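PDB 6J3A: gamma-glutamyltranspeptidase from Streptomyces lincolnensis, which probably cleaves or transfers gamma-glutamyl groups, as an LmbA-like member of the gamma-glutamyltranspeptidase family of N-terminal nucleophile hydrolases. Local coordinates for residues L95-G100 with S546-G551; G531-P536 with S602-P607; A111-M116 with G252-Y257; W20-S25 with F45-V50; N266-C271 with A488-I493. One frame throughout, in Å; residues are numbered along the deposited sequence.

Interaction 1. Residues L95-G100 with S546-G551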
# COMPACT_ATOMS: atom_id res chain seq x y z
N LEU A 95 21.41 32.94 -27.43
CA LEU A 95 20.85 31.64 -27.11
C LEU A 95 20.20 31.05 -28.35
O LEU A 95 19.57 31.76 -29.13
CB LEU A 95 19.82 31.77 -25.98
CG LEU A 95 20.37 32.16 -24.59
CD1 LEU A 95 19.27 32.56 -23.61
CD2 LEU A 95 21.24 31.05 -23.99
N ASP A 96 20.39 29.75 -28.54
CA ASP A 96 19.69 29.00 -29.59
C ASP A 96 18.51 28.21 -29.04
O ASP A 96 17.49 28.06 -29.70
CB ASP A 96 20.67 28.08 -30.32
CG ASP A 96 21.51 28.82 -31.35
OD1 ASP A 96 21.63 30.07 -31.28
OD2 ASP A 96 22.06 28.13 -32.23
N LEU A 97 18.68 27.69 -27.82
CA LEU A 97 17.64 27.01 -27.09
C LEU A 97 17.35 27.79 -25.82
O LEU A 97 18.21 28.52 -25.32
CB LEU A 97 18.11 25.61 -26.70
CG LEU A 97 18.52 24.71 -27.87
CD1 LEU A 97 19.38 23.54 -27.39
CD2 LEU A 97 17.29 24.20 -28.60
N VAL A 98 16.14 27.63 -25.30
CA VAL A 98 15.82 28.15 -23.97
C VAL A 98 16.62 27.32 -22.96
O VAL A 98 16.65 26.09 -23.07
CB VAL A 98 14.32 28.05 -23.67
CG1 VAL A 98 14.03 28.44 -22.21
CG2 VAL A 98 13.53 28.94 -24.61
N PRO A 99 17.26 27.97 -21.99
CA PRO A 99 18.05 27.21 -21.02
C PRO A 99 17.23 26.24 -20.16
O PRO A 99 16.06 26.49 -19.86
CB PRO A 99 18.66 28.30 -20.13
CG PRO A 99 18.62 29.55 -20.93
CD PRO A 99 17.45 29.43 -21.85
N GLY A 100 17.86 25.14 -19.76
CA GLY A 100 17.26 24.18 -18.85
C GLY A 100 17.06 24.71 -17.44
O GLY A 100 16.22 24.19 -16.70
N SER A 546 11.33 17.10 -25.10
CA SER A 546 10.81 18.37 -24.57
C SER A 546 11.82 19.18 -23.71
O SER A 546 11.65 20.40 -23.56
CB SER A 546 9.53 18.12 -23.76
OG SER A 546 8.44 17.85 -24.64
N PHE A 547 12.85 18.51 -23.18
CA PHE A 547 13.80 19.08 -22.21
C PHE A 547 15.13 19.46 -22.84
O PHE A 547 15.68 18.70 -23.65
CB PHE A 547 14.06 18.07 -21.08
CG PHE A 547 12.83 17.72 -20.30
CD1 PHE A 547 12.37 18.58 -19.31
CD2 PHE A 547 12.13 16.55 -20.57
CE1 PHE A 547 11.22 18.27 -18.59
CE2 PHE A 547 10.99 16.24 -19.86
CZ PHE A 547 10.53 17.10 -18.87
N TYR A 548 15.65 20.63 -22.44
CA TYR A 548 16.98 21.11 -22.82
C TYR A 548 17.99 20.02 -22.50
O TYR A 548 17.94 19.51 -21.38
CB TYR A 548 17.33 22.35 -21.98
CG TYR A 548 18.73 22.86 -22.17
CD1 TYR A 548 19.03 23.76 -23.18
CD2 TYR A 548 19.78 22.43 -21.34
CE1 TYR A 548 20.32 24.22 -23.38
CE2 TYR A 548 21.07 22.89 -21.53
CZ TYR A 548 21.34 23.79 -22.56
OH TYR A 548 22.60 24.29 -22.77
N PRO A 549 18.89 19.63 -23.42
CA PRO A 549 19.18 20.25 -24.73
C PRO A 549 18.42 19.73 -25.98
O PRO A 549 18.89 19.93 -27.11
CB PRO A 549 20.68 19.95 -24.89
CG PRO A 549 20.82 18.59 -24.29
CD PRO A 549 19.83 18.52 -23.15
N ARG A 550 17.28 19.06 -25.79
CA ARG A 550 16.32 18.75 -26.87
C ARG A 550 16.83 17.83 -27.99
O ARG A 550 16.47 18.01 -29.16
CB ARG A 550 15.77 20.02 -27.56
CG ARG A 550 15.38 21.19 -26.67
CD ARG A 550 14.12 20.90 -25.89
NE ARG A 550 12.91 20.80 -26.70
CZ ARG A 550 12.07 21.80 -26.99
NH1 ARG A 550 12.30 23.04 -26.58
NH2 ARG A 550 10.99 21.54 -27.70
N GLY A 551 17.65 16.84 -27.67
CA GLY A 551 18.02 15.87 -28.70
C GLY A 551 16.91 14.86 -29.03
O GLY A 551 15.85 14.82 -28.40
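With CG anti to the backbone N (chi1 174°), Y548 swings its ring out to the loop 95-100, while L97 sets CG anti to its carbonyl carbon (chi1 -58°), which brings CG toward the loop 546-551. G100 N lies over one face of the Y548 ring, 3.4 Å from CG, with P99 CA over the same face. The N-H of G100 is bonded to T236 OG1. P549 CB covers the other face, 4.3 Å above the plane and over its centre, which sandwiches the ring. At the ring edge L97 CB stands 4.1 Å from Y548 CD1, and V98 O approaches that carbon obliquely at 3.3 Å. Beyond the ring, L97 CD1 meets P549 O at 3.7 Å and its CD2 rests 4.1 Å from R550 CG; the guanidinium leads elsewhere, to G545 O and T463 O. An alanine in place of Y548 would probably leave a gap between P549 and the backbone of P99 and G100. The peptide before P549 is cis, and R550 N bonds F547 O at 2.7 Å, closing a turn whose angles fit type VIa, with P549 CB lying over the tyrosine ring, as in aromatic-cis-proline turns.

Interaction 2. Residues G531-P536 with S602-P607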
# COMPACT_ATOMS: atom_id res chain seq x y z
N GLY A 531 -2.34 -5.07 -12.04
CA GLY A 531 -1.72 -5.98 -13.00
C GLY A 531 -1.27 -5.24 -14.24
O GLY A 531 -0.25 -5.59 -14.85
N ALA A 532 -2.04 -4.22 -14.62
CA ALA A 532 -1.69 -3.35 -15.74
C ALA A 532 -0.47 -2.49 -15.41
O ALA A 532 0.44 -2.35 -16.22
CB ALA A 532 -2.86 -2.48 -16.14
N ILE A 533 -0.43 -1.94 -14.20
CA ILE A 533 0.72 -1.17 -13.72
C ILE A 533 1.99 -2.01 -13.59
O ILE A 533 3.04 -1.60 -14.07
CB ILE A 533 0.41 -0.51 -12.37
CG1 ILE A 533 -0.64 0.59 -12.56
CG2 ILE A 533 1.69 0.05 -11.75
CD1 ILE A 533 -1.07 1.32 -11.31
N ASP A 534 1.88 -3.15 -12.90
CA ASP A 534 2.98 -4.13 -12.79
C ASP A 534 3.50 -4.56 -14.15
O ASP A 534 4.70 -4.76 -14.29
CB ASP A 534 2.53 -5.40 -12.04
CG ASP A 534 2.54 -5.25 -10.52
OD1 ASP A 534 2.55 -4.12 -9.98
OD2 ASP A 534 2.52 -6.31 -9.85
N ALA A 535 2.62 -4.68 -15.14
CA ALA A 535 3.01 -5.17 -16.46
C ALA A 535 4.29 -4.49 -16.96
O ALA A 535 4.47 -3.27 -16.78
CB ALA A 535 1.89 -4.97 -17.47
N PRO A 536 5.20 -5.27 -17.58
CA PRO A 536 6.35 -4.68 -18.24
C PRO A 536 5.93 -3.55 -19.16
O PRO A 536 5.02 -3.73 -19.98
CB PRO A 536 6.95 -5.85 -19.04
CG PRO A 536 6.57 -7.05 -18.26
CD PRO A 536 5.21 -6.74 -17.69
N SER A 602 -12.00 1.56 -6.62
CA SER A 602 -10.74 0.82 -6.59
C SER A 602 -9.52 1.73 -6.79
O SER A 602 -9.67 2.92 -7.07
CB SER A 602 -10.78 -0.37 -7.57
OG SER A 602 -11.14 0.03 -8.86
N ALA A 603 -8.33 1.16 -6.60
CA ALA A 603 -7.08 1.91 -6.73
C ALA A 603 -5.90 0.99 -6.87
O ALA A 603 -5.88 -0.10 -6.29
CB ALA A 603 -6.86 2.81 -5.54
N ALA A 604 -4.92 1.43 -7.64
CA ALA A 604 -3.64 0.76 -7.77
C ALA A 604 -2.54 1.82 -7.81
O ALA A 604 -2.82 3.02 -7.92
CB ALA A 604 -3.61 -0.12 -9.01
N ALA A 605 -1.29 1.37 -7.69
CA ALA A 605 -0.15 2.26 -7.76
C ALA A 605 1.14 1.53 -8.12
O ALA A 605 1.32 0.36 -7.81
CB ALA A 605 0.03 3.02 -6.45
N ASN A 606 2.03 2.28 -8.75
CA ASN A 606 3.32 1.78 -9.22
C ASN A 606 4.26 1.40 -8.08
O ASN A 606 4.41 2.17 -7.13
CB ASN A 606 3.98 2.85 -10.09
CG ASN A 606 5.45 2.58 -10.31
OD1 ASN A 606 5.82 1.62 -11.00
ND2 ASN A 606 6.30 3.40 -9.71
N PRO A 607 4.89 0.21 -8.18
CA PRO A 607 5.84 -0.22 -7.16
C PRO A 607 7.30 0.20 -7.41
O PRO A 607 8.12 0.11 -6.50
CB PRO A 607 5.72 -1.74 -7.22
CG PRO A 607 5.51 -2.00 -8.67
CD PRO A 607 4.72 -0.84 -9.21
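I533 O and N606 OD1, one from each segment, both accept a hydrogen bond from NH1 of R608, so a single guanidinium nitrogen ties the end of the helix to the end of the strand. Q530 NE2 makes a second bridge of the same kind, serving D534 OD1 and A605 O. Between these links the contact is apolar and rests on I533. Its CG2 reaches N606 CA at 3.5 Å and P607 CD at 4.1 Å. The other branch runs extended (chi2 178°), which carries CD1 to the strand, 3.7 Å from A604 CB and 3.6 Å from A605 N. This is helix-on-sheet packing, consistent with the layered alpha-beta-beta-alpha fold of N-terminal nucleophile hydrolases: helix 529-534 lies against strand 601-605, and the small A604 side chain is consistent with the close approach of the isoleucine. The D534 carboxylate crosses the P607 ring at an angle, with OD1 3.9 Å from P607 CG, while OD2 accepts from T4 N of the same chain. Farther out, F513 of helix 506-519 packs on I533, and T4 of the second subunit touches P607.

Interaction 3. Residues A111-M116 with G252-Y257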
# COMPACT_ATOMS: atom_id res chain seq x y z
N ALA A 111 0.38 26.60 -10.87
CA ALA A 111 -0.16 25.58 -9.98
C ALA A 111 -0.95 26.16 -8.82
O ALA A 111 -2.04 25.68 -8.52
CB ALA A 111 0.96 24.70 -9.47
N PHE A 112 -0.41 27.17 -8.15
CA PHE A 112 -1.06 27.68 -6.97
C PHE A 112 -2.49 28.15 -7.24
O PHE A 112 -3.42 27.73 -6.57
CB PHE A 112 -0.29 28.82 -6.32
CG PHE A 112 -0.92 29.30 -5.05
CD1 PHE A 112 -0.72 28.63 -3.86
CD2 PHE A 112 -1.78 30.40 -5.06
CE1 PHE A 112 -1.33 29.06 -2.69
CE2 PHE A 112 -2.39 30.84 -3.90
CZ PHE A 112 -2.17 30.16 -2.71
N ASP A 113 -2.64 29.03 -8.22
CA ASP A 113 -3.96 29.58 -8.55
C ASP A 113 -4.94 28.47 -8.96
O ASP A 113 -6.12 28.52 -8.61
CB ASP A 113 -3.88 30.63 -9.65
CG ASP A 113 -5.13 31.50 -9.70
OD1 ASP A 113 -5.35 32.29 -8.75
OD2 ASP A 113 -5.91 31.38 -10.68
N ALA A 114 -4.43 27.48 -9.69
CA ALA A 114 -5.22 26.32 -10.09
C ALA A 114 -5.79 25.55 -8.91
O ALA A 114 -6.97 25.25 -8.90
CB ALA A 114 -4.38 25.39 -10.96
N TRP A 115 -4.96 25.25 -7.91
CA TRP A 115 -5.43 24.55 -6.71
C TRP A 115 -6.39 25.41 -5.89
O TRP A 115 -7.29 24.89 -5.23
CB TRP A 115 -4.25 24.11 -5.83
CG TRP A 115 -3.38 23.05 -6.44
CD1 TRP A 115 -2.04 23.13 -6.72
CD2 TRP A 115 -3.79 21.74 -6.85
NE1 TRP A 115 -1.59 21.95 -7.27
CE2 TRP A 115 -2.65 21.08 -7.37
CE3 TRP A 115 -5.01 21.06 -6.83
CZ2 TRP A 115 -2.69 19.78 -7.85
CZ3 TRP A 115 -5.05 19.75 -7.31
CH2 TRP A 115 -3.90 19.13 -7.82
N MET A 116 -6.19 26.73 -5.93
CA MET A 116 -7.08 27.65 -5.24
C MET A 116 -8.43 27.67 -5.93
O MET A 116 -9.45 27.70 -5.26
CB MET A 116 -6.50 29.08 -5.22
CG MET A 116 -5.35 29.32 -4.26
SD MET A 116 -5.57 28.63 -2.61
CE MET A 116 -4.70 27.07 -2.82
N GLY A 252 -1.86 39.71 -13.75
CA GLY A 252 -2.83 39.45 -14.82
C GLY A 252 -3.28 38.00 -15.03
O GLY A 252 -4.33 37.77 -15.63
N TRP A 253 -2.50 37.04 -14.55
CA TRP A 253 -2.72 35.63 -14.89
C TRP A 253 -3.55 34.89 -13.86
O TRP A 253 -3.32 34.99 -12.66
CB TRP A 253 -1.39 34.87 -15.12
CG TRP A 253 -1.62 33.47 -15.64
CD1 TRP A 253 -1.68 33.08 -16.95
CD2 TRP A 253 -1.86 32.30 -14.86
NE1 TRP A 253 -1.94 31.74 -17.03
CE2 TRP A 253 -2.05 31.23 -15.77
CE3 TRP A 253 -1.93 32.05 -13.49
CZ2 TRP A 253 -2.31 29.92 -15.34
CZ3 TRP A 253 -2.19 30.76 -13.06
CH2 TRP A 253 -2.37 29.71 -13.99
N SER A 254 -4.52 34.13 -14.35
CA SER A 254 -5.34 33.24 -13.55
C SER A 254 -5.38 31.90 -14.24
O SER A 254 -5.23 31.81 -15.47
CB SER A 254 -6.78 33.76 -13.46
OG SER A 254 -6.85 34.93 -12.67
N ALA A 255 -5.61 30.86 -13.46
CA ALA A 255 -5.91 29.55 -14.01
C ALA A 255 -7.30 29.62 -14.64
O ALA A 255 -8.17 30.39 -14.19
CB ALA A 255 -5.87 28.51 -12.91
N THR A 256 -7.49 28.85 -15.71
CA THR A 256 -8.75 28.84 -16.46
C THR A 256 -9.29 27.43 -16.62
O THR A 256 -8.54 26.46 -16.46
CB THR A 256 -8.58 29.44 -17.86
OG1 THR A 256 -7.48 28.80 -18.52
CG2 THR A 256 -8.32 30.92 -17.76
N TYR A 257 -10.57 27.34 -16.97
CA TYR A 257 -11.26 26.07 -17.23
C TYR A 257 -11.39 25.82 -18.73
O TYR A 257 -11.45 26.76 -19.52
CB TYR A 257 -12.66 26.07 -16.62
CG TYR A 257 -12.73 25.89 -15.12
CD1 TYR A 257 -12.44 24.65 -14.52
CD2 TYR A 257 -13.13 26.93 -14.29
CE1 TYR A 257 -12.53 24.48 -13.14
CE2 TYR A 257 -13.23 26.77 -12.91
CZ TYR A 257 -12.93 25.55 -12.34
OH TYR A 257 -13.02 25.39 -10.98
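D113 reaches from the first turn of helix 111-122 to the loop 253-255, tying the helix to the lead-in of strand 256-265, consistent with the packing of helices on the sheets of the N-terminal nucleophile hydrolase fold. Its CG is anti to the backbone N (chi1 -162°), directed at that loop. The first atom, CB, packs obliquely on the W253 indole, 3.8 Å from CZ3. CG comes next and lies 3.8 Å from A255 N. At the tip OD2 takes the A255 N-H in a nearly straight bond of 2.8 Å, with 166° at the hydrogen; the donor arrives on the anti side of the carboxylate, somewhat out of its plane. S254 CA also stands near, 3.5 Å from OD2. OD1 pairs with R213 NE of helix 205-217 in a salt bridge, which helps fix the rotation of the carboxylate and would probably favour its charged form. An alanine in place of D113 would probably leave A255 N without this acceptor and R213 without its charge mate, since only CB would remain against W253. A255 N itself sits 3.4 Å above the W253 ring plane, offset toward the rim, so the indole flanks the hydrogen bond as well as the aspartate. One residue along the helix, A114 brings its backbone in: the methyl CB of A255 touches A114 CA at 3.6 Å and A114 CB at 4.0 Å.

Interaction 4. Residues W20-S25 with F45-V50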
# COMPACT_ATOMS: atom_id res chain seq x y z
N TRP A 20 3.56 8.06 -0.80
CA TRP A 20 2.63 7.52 0.21
C TRP A 20 2.12 8.59 1.20
O TRP A 20 0.96 8.56 1.61
CB TRP A 20 3.26 6.33 0.97
CG TRP A 20 4.39 6.71 1.88
CD1 TRP A 20 4.29 7.14 3.18
CD2 TRP A 20 5.78 6.73 1.56
NE1 TRP A 20 5.54 7.42 3.68
CE2 TRP A 20 6.47 7.18 2.71
CE3 TRP A 20 6.52 6.41 0.40
CZ2 TRP A 20 7.87 7.32 2.74
CZ3 TRP A 20 7.91 6.55 0.44
CH2 TRP A 20 8.56 7.00 1.60
N LEU A 21 3.01 9.50 1.58
CA LEU A 21 2.69 10.59 2.49
C LEU A 21 1.59 11.47 1.92
O LEU A 21 0.68 11.90 2.64
CB LEU A 21 3.94 11.44 2.77
CG LEU A 21 5.10 10.82 3.58
CD1 LEU A 21 6.27 11.79 3.61
CD2 LEU A 21 4.71 10.48 5.01
N ALA A 22 1.65 11.71 0.61
CA ALA A 22 0.65 12.52 -0.07
C ALA A 22 -0.67 11.76 -0.22
O ALA A 22 -1.75 12.34 -0.09
CB ALA A 22 1.17 12.98 -1.42
N SER A 23 -0.57 10.46 -0.50
CA SER A 23 -1.76 9.61 -0.61
C SER A 23 -2.55 9.63 0.67
O SER A 23 -3.75 9.93 0.67
CB SER A 23 -1.37 8.18 -0.91
OG SER A 23 -0.91 8.05 -2.23
N GLN A 24 -1.86 9.33 1.77
CA GLN A 24 -2.50 9.19 3.07
C GLN A 24 -3.01 10.52 3.61
O GLN A 24 -4.00 10.55 4.34
CB GLN A 24 -1.53 8.52 4.07
CG GLN A 24 -2.11 8.20 5.45
CD GLN A 24 -3.50 7.57 5.42
OE1 GLN A 24 -3.69 6.50 4.84
NE2 GLN A 24 -4.48 8.25 6.04
N SER A 25 -2.34 11.61 3.23
CA SER A 25 -2.74 12.95 3.66
C SER A 25 -4.04 13.33 2.96
O SER A 25 -4.96 13.85 3.59
CB SER A 25 -1.64 13.98 3.37
OG SER A 25 -0.47 13.75 4.13
N PHE A 45 -0.05 19.89 -2.04
CA PHE A 45 0.85 20.67 -1.21
C PHE A 45 1.78 19.77 -0.38
O PHE A 45 2.90 20.16 -0.07
CB PHE A 45 0.07 21.66 -0.34
CG PHE A 45 -0.42 22.86 -1.10
CD1 PHE A 45 -1.54 22.78 -1.92
CD2 PHE A 45 0.25 24.08 -1.02
CE1 PHE A 45 -1.98 23.88 -2.63
CE2 PHE A 45 -0.19 25.19 -1.73
CZ PHE A 45 -1.31 25.10 -2.54
N VAL A 46 1.32 18.59 -0.01
CA VAL A 46 2.20 17.60 0.58
C VAL A 46 3.28 17.19 -0.45
O VAL A 46 4.46 17.13 -0.11
CB VAL A 46 1.42 16.39 1.13
CG1 VAL A 46 2.35 15.23 1.50
CG2 VAL A 46 0.62 16.82 2.36
N LEU A 47 2.87 16.96 -1.69
CA LEU A 47 3.83 16.62 -2.75
C LEU A 47 4.95 17.64 -2.95
O LEU A 47 6.09 17.25 -3.24
CB LEU A 47 3.12 16.41 -4.09
CG LEU A 47 2.34 15.11 -4.25
CD1 LEU A 47 1.48 15.18 -5.50
CD2 LEU A 47 3.28 13.91 -4.33
N HIS A 48 4.63 18.93 -2.80
CA HIS A 48 5.66 19.98 -2.86
C HIS A 48 6.76 19.64 -1.86
O HIS A 48 7.95 19.67 -2.19
CB HIS A 48 5.11 21.35 -2.48
CG HIS A 48 4.03 21.85 -3.38
ND1 HIS A 48 3.06 22.74 -2.95
CD2 HIS A 48 3.78 21.60 -4.68
CE1 HIS A 48 2.24 22.99 -3.95
NE2 HIS A 48 2.65 22.32 -5.02
N VAL A 49 6.32 19.29 -0.65
CA VAL A 49 7.20 19.05 0.49
C VAL A 49 7.98 17.75 0.39
O VAL A 49 9.15 17.70 0.76
CB VAL A 49 6.41 19.08 1.82
CG1 VAL A 49 7.33 18.86 3.02
CG2 VAL A 49 5.69 20.42 1.99
N VAL A 50 7.33 16.69 -0.11
CA VAL A 50 7.94 15.35 -0.12
C VAL A 50 8.55 14.92 -1.45
O VAL A 50 9.24 13.90 -1.49
CB VAL A 50 6.96 14.27 0.39
CG1 VAL A 50 6.41 14.68 1.75
CG2 VAL A 50 5.84 13.99 -0.61
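V46 and A22 form the centre of this contact, where the CA atoms of the two helices come nearest. V46 sets CG1 anti to its backbone N (chi1 169°), and that methyl lies on the backbone of the partner helix, 3.6 Å from A22 CA. Its other methyl, CG2, meets S25 OG at 3.7 Å. Beside it the A22 methyl packs against the branch of L47, with CB 3.7 Å from CD2 and equally close to CG. Toward the N-terminal end of helix 20-31, L21 and V50 cross obliquely, and L21 CD1 closes to 3.4 Å on V50 CG1, a tight apolar approach. All the residues that touch are buried, and no hydrogen bond crosses between the helices.

S25 OG is positioned by L21 O of its own helix, to which it donates at 2.6 Å, while S25 N bonds the same oxygen at 3.1 Å from the opposite face of the carbonyl plane. With this bond made inside the helix, the hydroxyl can lie against V46 CG2 in a buried apolar setting.

The segment axes approach to 8.7 Å at 159°, a nearly antiparallel helix pair, consistent with the helical layer of this family's alpha-beta-beta-alpha fold. Y133 and Y137 of helix 127-140 pack on V46 and S25. Elsewhere on helix 20-31, S23 OG bonds Y613 O of strand 613-616, and W20 and Q24 bond Q9 and E31 of the second subunit, so the pair stands between helix 127-140, strand 613-616 and the dimer interface.

Interaction 5. Residues N266-C271 with A488-I493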
# COMPACT_ATOMS: atom_id res chain seq x y z
N ASN A 266 -13.49 1.91 -28.82
CA ASN A 266 -13.85 0.56 -28.36
C ASN A 266 -14.71 0.55 -27.08
O ASN A 266 -14.44 -0.20 -26.14
CB ASN A 266 -12.56 -0.25 -28.17
CG ASN A 266 -12.83 -1.68 -27.77
OD1 ASN A 266 -13.52 -2.42 -28.46
ND2 ASN A 266 -12.27 -2.09 -26.62
N GLY A 267 -15.73 1.41 -27.05
CA GLY A 267 -16.63 1.52 -25.89
C GLY A 267 -16.23 2.54 -24.85
O GLY A 267 -17.06 2.94 -24.01
N TRP A 268 -14.96 2.96 -24.89
CA TRP A 268 -14.40 3.96 -23.98
C TRP A 268 -14.29 5.33 -24.63
O TRP A 268 -14.22 5.46 -25.85
CB TRP A 268 -12.99 3.58 -23.50
CG TRP A 268 -12.80 2.22 -22.94
CD1 TRP A 268 -12.68 1.06 -23.64
CD2 TRP A 268 -12.62 1.87 -21.56
NE1 TRP A 268 -12.48 0.00 -22.79
CE2 TRP A 268 -12.43 0.47 -21.50
CE3 TRP A 268 -12.62 2.59 -20.36
CZ2 TRP A 268 -12.25 -0.21 -20.30
CZ3 TRP A 268 -12.44 1.91 -19.17
CH2 TRP A 268 -12.26 0.52 -19.15
N THR A 269 -14.25 6.35 -23.77
CA THR A 269 -13.84 7.69 -24.13
C THR A 269 -12.68 8.05 -23.22
O THR A 269 -12.80 7.96 -22.01
CB THR A 269 -14.95 8.72 -23.89
OG1 THR A 269 -16.14 8.30 -24.57
CG2 THR A 269 -14.54 10.12 -24.39
N VAL A 270 -11.56 8.47 -23.80
CA VAL A 270 -10.44 8.98 -23.01
C VAL A 270 -10.46 10.50 -23.05
O VAL A 270 -10.61 11.08 -24.12
CB VAL A 270 -9.10 8.48 -23.53
CG1 VAL A 270 -7.99 8.92 -22.58
CG2 VAL A 270 -9.12 6.96 -23.65
N CYS A 271 -10.33 11.13 -21.88
CA CYS A 271 -10.27 12.59 -21.74
C CYS A 271 -8.86 13.04 -21.38
O CYS A 271 -8.23 12.46 -20.50
CB CYS A 271 -11.24 13.07 -20.66
SG CYS A 271 -12.95 12.63 -21.02
N ALA A 488 -10.83 8.33 -17.98
CA ALA A 488 -11.45 7.43 -18.95
C ALA A 488 -12.91 7.22 -18.62
O ALA A 488 -13.27 7.00 -17.47
CB ALA A 488 -10.73 6.10 -19.04
N LEU A 489 -13.74 7.32 -19.66
CA LEU A 489 -15.15 6.97 -19.59
C LEU A 489 -15.39 5.60 -20.21
O LEU A 489 -14.65 5.17 -21.11
CB LEU A 489 -16.01 8.02 -20.31
CG LEU A 489 -15.62 9.50 -20.19
CD1 LEU A 489 -16.63 10.39 -20.88
CD2 LEU A 489 -15.51 9.90 -18.73
N ARG A 490 -16.41 4.90 -19.72
CA ARG A 490 -16.91 3.68 -20.36
C ARG A 490 -18.39 3.92 -20.58
O ARG A 490 -19.11 4.17 -19.61
CB ARG A 490 -16.67 2.46 -19.47
CG ARG A 490 -17.13 1.13 -20.04
CD ARG A 490 -16.22 0.65 -21.15
NE ARG A 490 -16.60 -0.68 -21.63
CZ ARG A 490 -17.64 -0.95 -22.44
NH1 ARG A 490 -18.44 0.02 -22.90
NH2 ARG A 490 -17.88 -2.21 -22.79
N ASP A 491 -18.82 3.89 -21.84
CA ASP A 491 -20.21 4.20 -22.22
C ASP A 491 -20.62 5.62 -21.74
O ASP A 491 -21.76 5.85 -21.28
CB ASP A 491 -21.16 3.11 -21.66
CG ASP A 491 -22.20 2.63 -22.68
OD1 ASP A 491 -21.88 2.48 -23.88
OD2 ASP A 491 -23.34 2.36 -22.25
N GLY A 492 -19.68 6.55 -21.83
CA GLY A 492 -19.92 7.95 -21.46
C GLY A 492 -19.99 8.26 -19.98
O GLY A 492 -20.36 9.37 -19.60
N ILE A 493 -19.61 7.29 -19.15
CA ILE A 493 -19.62 7.45 -17.69
C ILE A 493 -18.18 7.42 -17.19
O ILE A 493 -17.41 6.54 -17.59
CB ILE A 493 -20.45 6.34 -16.98
CG1 ILE A 493 -21.93 6.46 -17.37
CG2 ILE A 493 -20.32 6.47 -15.46
CD1 ILE A 493 -22.76 5.26 -16.99
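Backbone hydrogen bonds pair T269 with L489 in an antiparallel ladder: L489 N donates to T269 O at 2.6 Å, and T269 N to L489 O at 2.9 Å. W268 with R490 and V270 with A488 are the flanking non-hydrogen-bonded pairs. Beyond W268, next to the turn, D491 N bonds G267 O at 3.0 Å and almost straight (172°), with R490 NH1 adding a weak bond to the same oxygen.

The aromatic contact is CH-pi. R490 bends at chi2 (73°) and lays CD over the W268 face, 3.9 Å from the centroid of the five-membered ring; the guanidinium is too distant for more than a weak attraction.

Apolar contacts occur on both faces. On one, T269 and L489 lie side by side with CB atoms 3.8 Å apart, T269 OG1 turning to D264. On the other, A488 CB nears W268 CE3 at 4.2 Å.

A type I' turn, R490 to I493, joins strand 486-490 to strand 493-499 in a hairpin, while strand 256-265 flanks strand 268-272 on its far side. F514 of helix 506-519 meets the W268 ring edge-to-face, and helix 280-288 covers V270.

In the fold
Interactions 2, 3 and 4 are buried; interactions 1 and 5 are only partly so. Interactions 2, 3 and 5 all reach the strand system: interaction 5 joins strands by backbone bonds, interaction 2 lays a helix on a strand through apolar contact, and interaction 3 fixes a helix to the approach of a strand with a carboxylate. Strands 256-265 and 268-272, neighbours in sequence and in the sheet, relate interactions 3 and 5. Interactions 3 and 4 touch directly, F112 CD1 lying 3.8 Å from F45 CZ. Interaction 1 stands apart, loop on loop, its centre about 37 Å from that of interaction 5 across the chain's centre.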